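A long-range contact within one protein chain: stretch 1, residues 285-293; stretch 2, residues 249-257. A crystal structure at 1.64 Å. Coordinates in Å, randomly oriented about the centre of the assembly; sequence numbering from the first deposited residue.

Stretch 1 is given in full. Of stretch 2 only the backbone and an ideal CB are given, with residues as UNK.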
ATOM      1  N   LEU A 285       2.173 -13.513  18.709  1.00 11.44           N
ATOM      2  CA  LEU A 285       3.428 -12.764  18.725  1.00 12.75           C
ATOM      3  C   LEU A 285       4.348 -13.196  19.850  1.00 12.88           C
ATOM      4  O   LEU A 285       5.576 -13.209  19.680  1.00 16.03           O
ATOM      5  CB  LEU A 285       3.169 -11.261  18.830  1.00 13.99           C
ATOM      6  CG  LEU A 285       2.548 -10.607  17.600  1.00 15.96           C
ATOM      7  CD1 LEU A 285       2.184  -9.154  17.900  1.00 18.37           C
ATOM      8  CD2 LEU A 285       3.523 -10.682  16.433  1.00 19.23           C
ATOM      9  N   MET A 286       3.770 -13.551  20.998  1.00 13.73           N
ATOM     10  CA  MET A 286       4.578 -13.920  22.157  1.00 14.90           C
ATOM     11  C   MET A 286       4.899 -15.408  22.236  1.00 15.04           C
ATOM     12  O   MET A 286       5.668 -15.813  23.105  1.00 18.75           O
ATOM     13  CB  MET A 286       3.877 -13.525  23.463  1.00 17.35           C
ATOM     14  CG  MET A 286       4.035 -12.063  23.865  1.00 23.33           C
ATOM     15  SD  MET A 286       5.732 -11.509  24.114  1.00 21.37           S
ATOM     16  CE  MET A 286       6.219 -12.267  25.664  1.00 22.88           C
ATOM     17  N   GLY A 287       4.309 -16.217  21.357  1.00 14.56           N
ATOM     18  CA  GLY A 287       4.484 -17.660  21.429  1.00 15.29           C
ATOM     19  C   GLY A 287       3.742 -18.311  22.587  1.00 13.98           C
ATOM     20  O   GLY A 287       4.140 -19.380  23.054  1.00 16.32           O
ATOM     21  N   ILE A 288       2.681 -17.666  23.062  1.00 15.55           N
ATOM     22  CA  ILE A 288       1.826 -18.245  24.105  1.00 15.81           C
ATOM     23  C   ILE A 288       0.819 -19.166  23.422  1.00 15.13           C
ATOM     24  O   ILE A 288       0.122 -18.743  22.507  1.00 15.55           O
ATOM     25  CB  ILE A 288       1.062 -17.161  24.900  1.00 16.83           C
ATOM     26  CG1 ILE A 288       2.015 -16.134  25.530  1.00 19.99           C
ATOM     27  CG2 ILE A 288       0.122 -17.796  25.945  1.00 16.28           C
ATOM     28  CD1 ILE A 288       3.023 -16.697  26.442  1.00 23.66           C
ATOM     29  N   ARG A 289       0.728 -20.413  23.879  1.00 13.66           N
ATOM     30  CA  ARG A 289       0.008 -21.457  23.148  1.00 14.33           C
ATOM     31  C   ARG A 289      -1.391 -21.745  23.689  1.00 13.48           C
ATOM     32  O   ARG A 289      -2.160 -22.455  23.054  1.00 16.22           O
ATOM     33  CB  ARG A 289       0.815 -22.764  23.152  1.00 17.41           C
ATOM     34  CG  ARG A 289       2.197 -22.622  22.515  1.00 22.57           C
ATOM     35  CD  ARG A 289       2.944 -23.955  22.497  1.00 29.69           C
ATOM     36  NE  ARG A 289       4.316 -23.822  22.006  1.00 35.59           N
ATOM     37  CZ  ARG A 289       5.135 -24.845  21.781  1.00 38.80           C
ATOM     38  NH1 ARG A 289       4.722 -26.088  21.993  1.00 39.03           N
ATOM     39  NH2 ARG A 289       6.369 -24.626  21.339  1.00 41.35           N
ATOM     40  N   LYS A 290      -1.701 -21.219  24.867  1.00 13.86           N
ATOM     41  CA  LYS A 290      -3.000 -21.491  25.493  1.00 14.30           C
ATOM     42  C   LYS A 290      -3.641 -20.212  26.019  1.00 16.03           C
ATOM     43  O   LYS A 290      -2.958 -19.339  26.553  1.00 15.11           O
ATOM     44  CB  LYS A 290      -2.853 -22.489  26.650  1.00 16.50           C
ATOM     45  CG  LYS A 290      -2.489 -23.934  26.269  1.00 18.09           C
ATOM     46  CD  LYS A 290      -2.548 -24.838  27.504  1.00 22.61           C
ATOM     47  CE  LYS A 290      -1.757 -26.151  27.356  1.00 26.91           C
ATOM     48  NZ  LYS A 290      -1.884 -26.806  26.023  1.00 28.72           N
ATOM     49  N   VAL A 291      -4.962 -20.121  25.878  1.00 16.25           N
ATOM     50  CA  VAL A 291      -5.723 -19.004  26.399  1.00 17.96           C
ATOM     51  C   VAL A 291      -6.981 -19.529  27.078  1.00 17.27           C
ATOM     52  O   VAL A 291      -7.678 -20.381  26.518  1.00 19.16           O
ATOM     53  CB  VAL A 291      -6.223 -18.084  25.267  1.00 25.00           C
ATOM     54  CG1 VAL A 291      -6.993 -16.915  25.853  1.00 28.43           C
ATOM     55  CG2 VAL A 291      -5.081 -17.614  24.401  1.00 28.65           C
ATOM     56  N   VAL A 292      -7.295 -19.008  28.258  1.00 16.09           N
ATOM     57  CA  VAL A 292      -8.590 -19.323  28.875  1.00 15.06           C
ATOM     58  C   VAL A 292      -9.471 -18.084  28.911  1.00 16.41           C
ATOM     59  O   VAL A 292      -9.057 -17.038  29.408  1.00 17.22           O
ATOM     60  CB  VAL A 292      -8.437 -19.882  30.312  1.00 16.05           C
ATOM     61  CG1 VAL A 292      -9.778 -19.840  31.040  1.00 18.28           C
ATOM     62  CG2 VAL A 292      -7.901 -21.303  30.268  1.00 18.96           C
ATOM     63  N   TYR A 293     -10.687 -18.200  28.381  1.00 15.79           N
ATOM     64  CA  TYR A 293     -11.684 -17.144  28.532  1.00 16.87           C
ATOM     65  C   TYR A 293     -12.712 -17.513  29.590  1.00 17.60           C
ATOM     66  O   TYR A 293     -13.275 -18.609  29.568  1.00 18.42           O
ATOM     67  CB  TYR A 293     -12.415 -16.863  27.213  1.00 16.55           C
ATOM     68  CG  TYR A 293     -11.856 -15.687  26.464  1.00 16.35           C
ATOM     69  CD1 TYR A 293     -12.283 -14.391  26.742  1.00 15.40           C
ATOM     70  CD2 TYR A 293     -10.885 -15.872  25.491  1.00 14.85           C
ATOM     71  CE1 TYR A 293     -11.759 -13.307  26.047  1.00 15.58           C
ATOM     72  CE2 TYR A 293     -10.348 -14.800  24.804  1.00 14.82           C
ATOM     73  CZ  TYR A 293     -10.786 -13.525  25.089  1.00 15.81           C
ATOM     74  OH  TYR A 293     -10.257 -12.460  24.395  1.00 18.88           O
ATOM     75  N   UNK A 249      12.256 -24.351  26.809  1.00 33.01           N
ATOM     76  CA  UNK A 249      11.002 -24.074  26.120  1.00 30.97           C
ATOM     77  C   UNK A 249       9.957 -23.574  27.107  1.00 25.34           C
ATOM     78  O   UNK A 249       8.833 -24.079  27.151  1.00 27.01           O
ATOM     79  CB  UNK A 249      10.497 -25.323  25.395  1.00 30.97           C
ATOM     80  N   UNK A 250      10.322 -22.577  27.906  1.00 22.41           N
ATOM     81  CA  UNK A 250       9.400 -22.090  28.923  1.00 22.06           C
ATOM     82  C   UNK A 250       8.119 -21.472  28.349  1.00 19.94           C
ATOM     83  O   UNK A 250       7.074 -21.595  28.965  1.00 19.90           O
ATOM     84  CB  UNK A 250      10.113 -21.058  29.798  1.00 22.06           C
ATOM     85  N   UNK A 251       8.188 -20.824  27.185  1.00 19.24           N
ATOM     86  CA  UNK A 251       6.981 -20.177  26.630  1.00 16.42           C
ATOM     87  C   UNK A 251       5.791 -21.124  26.512  1.00 18.07           C
ATOM     88  O   UNK A 251       4.635 -20.719  26.708  1.00 18.00           O
ATOM     89  CB  UNK A 251       7.293 -19.594  25.250  1.00 16.42           C
ATOM     90  N   UNK A 252       6.076 -22.374  26.161  1.00 17.98           N
ATOM     91  CA  UNK A 252       5.031 -23.362  25.943  1.00 19.37           C
ATOM     92  C   UNK A 252       4.287 -23.687  27.224  1.00 17.96           C
ATOM     93  O   UNK A 252       3.265 -24.356  27.181  1.00 19.66           O
ATOM     94  CB  UNK A 252       5.627 -24.640  25.349  1.00 19.37           C
ATOM     95  N   UNK A 253       4.799 -23.202  28.357  1.00 17.19           N
ATOM     96  CA  UNK A 253       4.186 -23.459  29.667  1.00 15.82           C
ATOM     97  C   UNK A 253       3.350 -22.293  30.197  1.00 14.83           C
ATOM     98  O   UNK A 253       2.767 -22.368  31.287  1.00 18.03           O
ATOM     99  CB  UNK A 253       5.279 -23.793  30.685  1.00 15.82           C
ATOM    100  N   UNK A 254       3.274 -21.222  29.413  1.00 13.47           N
ATOM    101  CA  UNK A 254       2.527 -20.028  29.800  1.00 13.41           C
ATOM    102  C   UNK A 254       1.099 -20.060  29.257  1.00 13.63           C
ATOM    103  O   UNK A 254       0.803 -20.768  28.301  1.00 17.43           O
ATOM    104  CB  UNK A 254       3.247 -18.772  29.305  1.00 13.41           C
ATOM    105  N   UNK A 255       0.220 -19.281  29.871  1.00 14.80           N
ATOM    106  CA  UNK A 255      -1.174 -19.221  29.429  1.00 14.58           C
ATOM    107  C   UNK A 255      -1.712 -17.814  29.664  1.00 17.04           C
ATOM    108  O   UNK A 255      -1.316 -17.135  30.612  1.00 20.65           O
ATOM    109  CB  UNK A 255      -2.029 -20.257  30.161  1.00 14.58           C
ATOM    110  N   UNK A 256      -2.593 -17.366  28.774  1.00 16.26           N
ATOM    111  CA  UNK A 256      -3.267 -16.089  28.918  1.00 15.90           C
ATOM    112  C   UNK A 256      -4.635 -16.292  29.566  1.00 16.07           C
ATOM    113  O   UNK A 256      -5.278 -17.316  29.343  1.00 18.86           O
ATOM    114  CB  UNK A 256      -3.409 -15.398  27.560  1.00 15.90           C
ATOM    115  N   UNK A 257      -5.077 -15.320  30.357  1.00 15.88           N
ATOM    116  CA  UNK A 257      -6.400 -15.369  31.000  1.00 16.66           C
ATOM    117  C   UNK A 257      -7.206 -14.122  30.642  1.00 17.05           C
ATOM    118  O   UNK A 257      -6.759 -13.006  30.883  1.00 18.80           O
ATOM    119  CB  UNK A 257      -6.261 -15.491  32.519  1.00 16.66           C
TER

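Position 249 has no atom of stretch 1 near its ideal CB, yet the guanidinium of R289 lies within reach of a short side chain. An acidic group would suit, and so would many polar ones. The residue is D249, whose OD2 lies 4.0 Å from R289 NH2, a long salt bridge; the oxygen is well out of the guanidinium plane, so the attraction is between charges alone. A water adds a link, donating to OD2 and weakly accepting from R289 NH1.

Position 250 meets nothing of stretch 1, which leaves the choice open; it is V250.

At 251 the CB points toward stretch 1, 3.8 Å from G287 O and with I288 CD1 a little farther off. Beside a glycine, which offers no side chain, a medium-sized apolar group fits. L251 reaches along the helix end, CD1 3.5 Å from M286 O, while CD2 lies 4.4 Å from I288 CD1.

The CB at 252 sits 3.6 Å from R289 CZ, so a small residue can lie against the guanidinium; alanine, serine or threonine would be plausible. S252 covers one face of that group with its CB, and its OG donates to D249 O (2.9 Å), tying the turn together.

Position 253 points away and is unconstrained by stretch 1; H253 occupies it.

At 254 the CB is sideways but only 3.5 Å from I288 CD1, favouring an apolar or aromatic residue. Y254 packs its CB on that methyl, which lies at the ring's edge, while the end of the side chain leads away. Its backbone O and that of L251 both accept from one water, which accepts in turn from R289 N, bridging the gap before the strands pair.

From here the strands run parallel. The CB of 255 is on the same face as those of K290 and V292, a setting for a long, flexible apolar chain. M255 extends along it, SD 3.8 Å from V292 CG2 and CG 3.6 Å from K290 CB.

Position 256 pairs with V291, and its backbone does the bonding: its N donates to K290 O (3.0 Å) and its O accepts from V292 N (2.8 Å). Any side chain compatible with a strand could follow, with the CB 4.2 Å from V291 CG2; an apolar or long polar one would do. E256 sets its aliphatic base beside V291, and its OE2 is hydrogen-bonded to a residue just beyond the end of one of the stretches.

At 257, back on the face of V292, a branched apolar residue suits. L257 turns its CD2 to 3.8 Å from V292 CB.

Stretch 2, residues 249-257: DVLSHYMEL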
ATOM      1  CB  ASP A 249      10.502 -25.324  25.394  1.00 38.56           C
ATOM      2  CG  ASP A 249       9.197 -25.091  24.646  1.00 47.63           C
ATOM      3  OD1 ASP A 249       8.848 -23.915  24.374  1.00 51.22           O
ATOM      4  OD2 ASP A 249       8.516 -26.091  24.329  1.00 50.73           O
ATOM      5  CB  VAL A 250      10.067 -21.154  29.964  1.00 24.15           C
ATOM      6  CG1 VAL A 250      10.466 -19.823  29.362  1.00 26.54           C
ATOM      7  CG2 VAL A 250       9.133 -20.929  31.142  1.00 27.49           C
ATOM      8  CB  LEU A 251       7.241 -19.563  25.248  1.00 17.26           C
ATOM      9  CG  LEU A 251       8.072 -18.286  25.224  1.00 16.39           C
ATOM     10  CD1 LEU A 251       8.349 -17.934  23.781  1.00 17.45           C
ATOM     11  CD2 LEU A 251       7.355 -17.144  25.951  1.00 16.51           C
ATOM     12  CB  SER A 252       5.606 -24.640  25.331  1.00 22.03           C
ATOM     13  OG  SER A 252       6.380 -25.366  26.273  1.00 24.28           O
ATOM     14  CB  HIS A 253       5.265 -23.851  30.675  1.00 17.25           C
ATOM     15  CG  HIS A 253       5.989 -25.101  30.303  1.00 19.26           C
ATOM     16  ND1 HIS A 253       5.533 -26.353  30.665  1.00 20.00           N
ATOM     17  CD2 HIS A 253       7.125 -25.303  29.596  1.00 22.65           C
ATOM     18  CE1 HIS A 253       6.363 -27.270  30.201  1.00 23.40           C
ATOM     19  NE2 HIS A 253       7.341 -26.660  29.554  1.00 23.44           N
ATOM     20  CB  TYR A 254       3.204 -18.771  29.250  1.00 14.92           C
ATOM     21  CG  TYR A 254       4.536 -18.421  29.864  1.00 16.01           C
ATOM     22  CD1 TYR A 254       4.857 -18.797  31.164  1.00 18.87           C
ATOM     23  CD2 TYR A 254       5.467 -17.678  29.148  1.00 16.60           C
ATOM     24  CE1 TYR A 254       6.084 -18.450  31.719  1.00 19.10           C
ATOM     25  CE2 TYR A 254       6.690 -17.328  29.696  1.00 15.34           C
ATOM     26  CZ  TYR A 254       6.992 -17.716  30.982  1.00 18.18           C
ATOM     27  OH  TYR A 254       8.202 -17.367  31.528  1.00 18.81           O
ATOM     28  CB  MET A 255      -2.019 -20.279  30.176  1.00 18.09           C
ATOM     29  CG  MET A 255      -3.429 -20.486  29.601  1.00 18.69           C
ATOM     30  SD  MET A 255      -4.216 -22.026  30.157  1.00 25.65           S
ATOM     31  CE  MET A 255      -4.134 -21.752  31.919  1.00 26.03           C
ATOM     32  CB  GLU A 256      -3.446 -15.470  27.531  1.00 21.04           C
ATOM     33  CG  GLU A 256      -4.049 -14.087  27.520  1.00 26.15           C
ATOM     34  CD  GLU A 256      -3.004 -13.008  27.699  1.00 34.17           C
ATOM     35  OE1 GLU A 256      -1.801 -13.336  27.647  1.00 35.29           O
ATOM     36  OE2 GLU A 256      -3.385 -11.835  27.886  1.00 39.34           O
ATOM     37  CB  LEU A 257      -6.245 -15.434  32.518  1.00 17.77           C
ATOM     38  CG  LEU A 257      -5.431 -16.615  33.037  1.00 17.34           C
ATOM     39  CD1 LEU A 257      -5.238 -16.524  34.541  1.00 21.60           C
ATOM     40  CD2 LEU A 257      -6.112 -17.918  32.651  1.00 18.98           C
TER
HETATM   41  O   HOH W   1       6.968 -27.856  23.018  1.00 61.39           O
HETATM   42  O   HOH W   2       2.107 -21.391  26.080  1.00 18.88           O
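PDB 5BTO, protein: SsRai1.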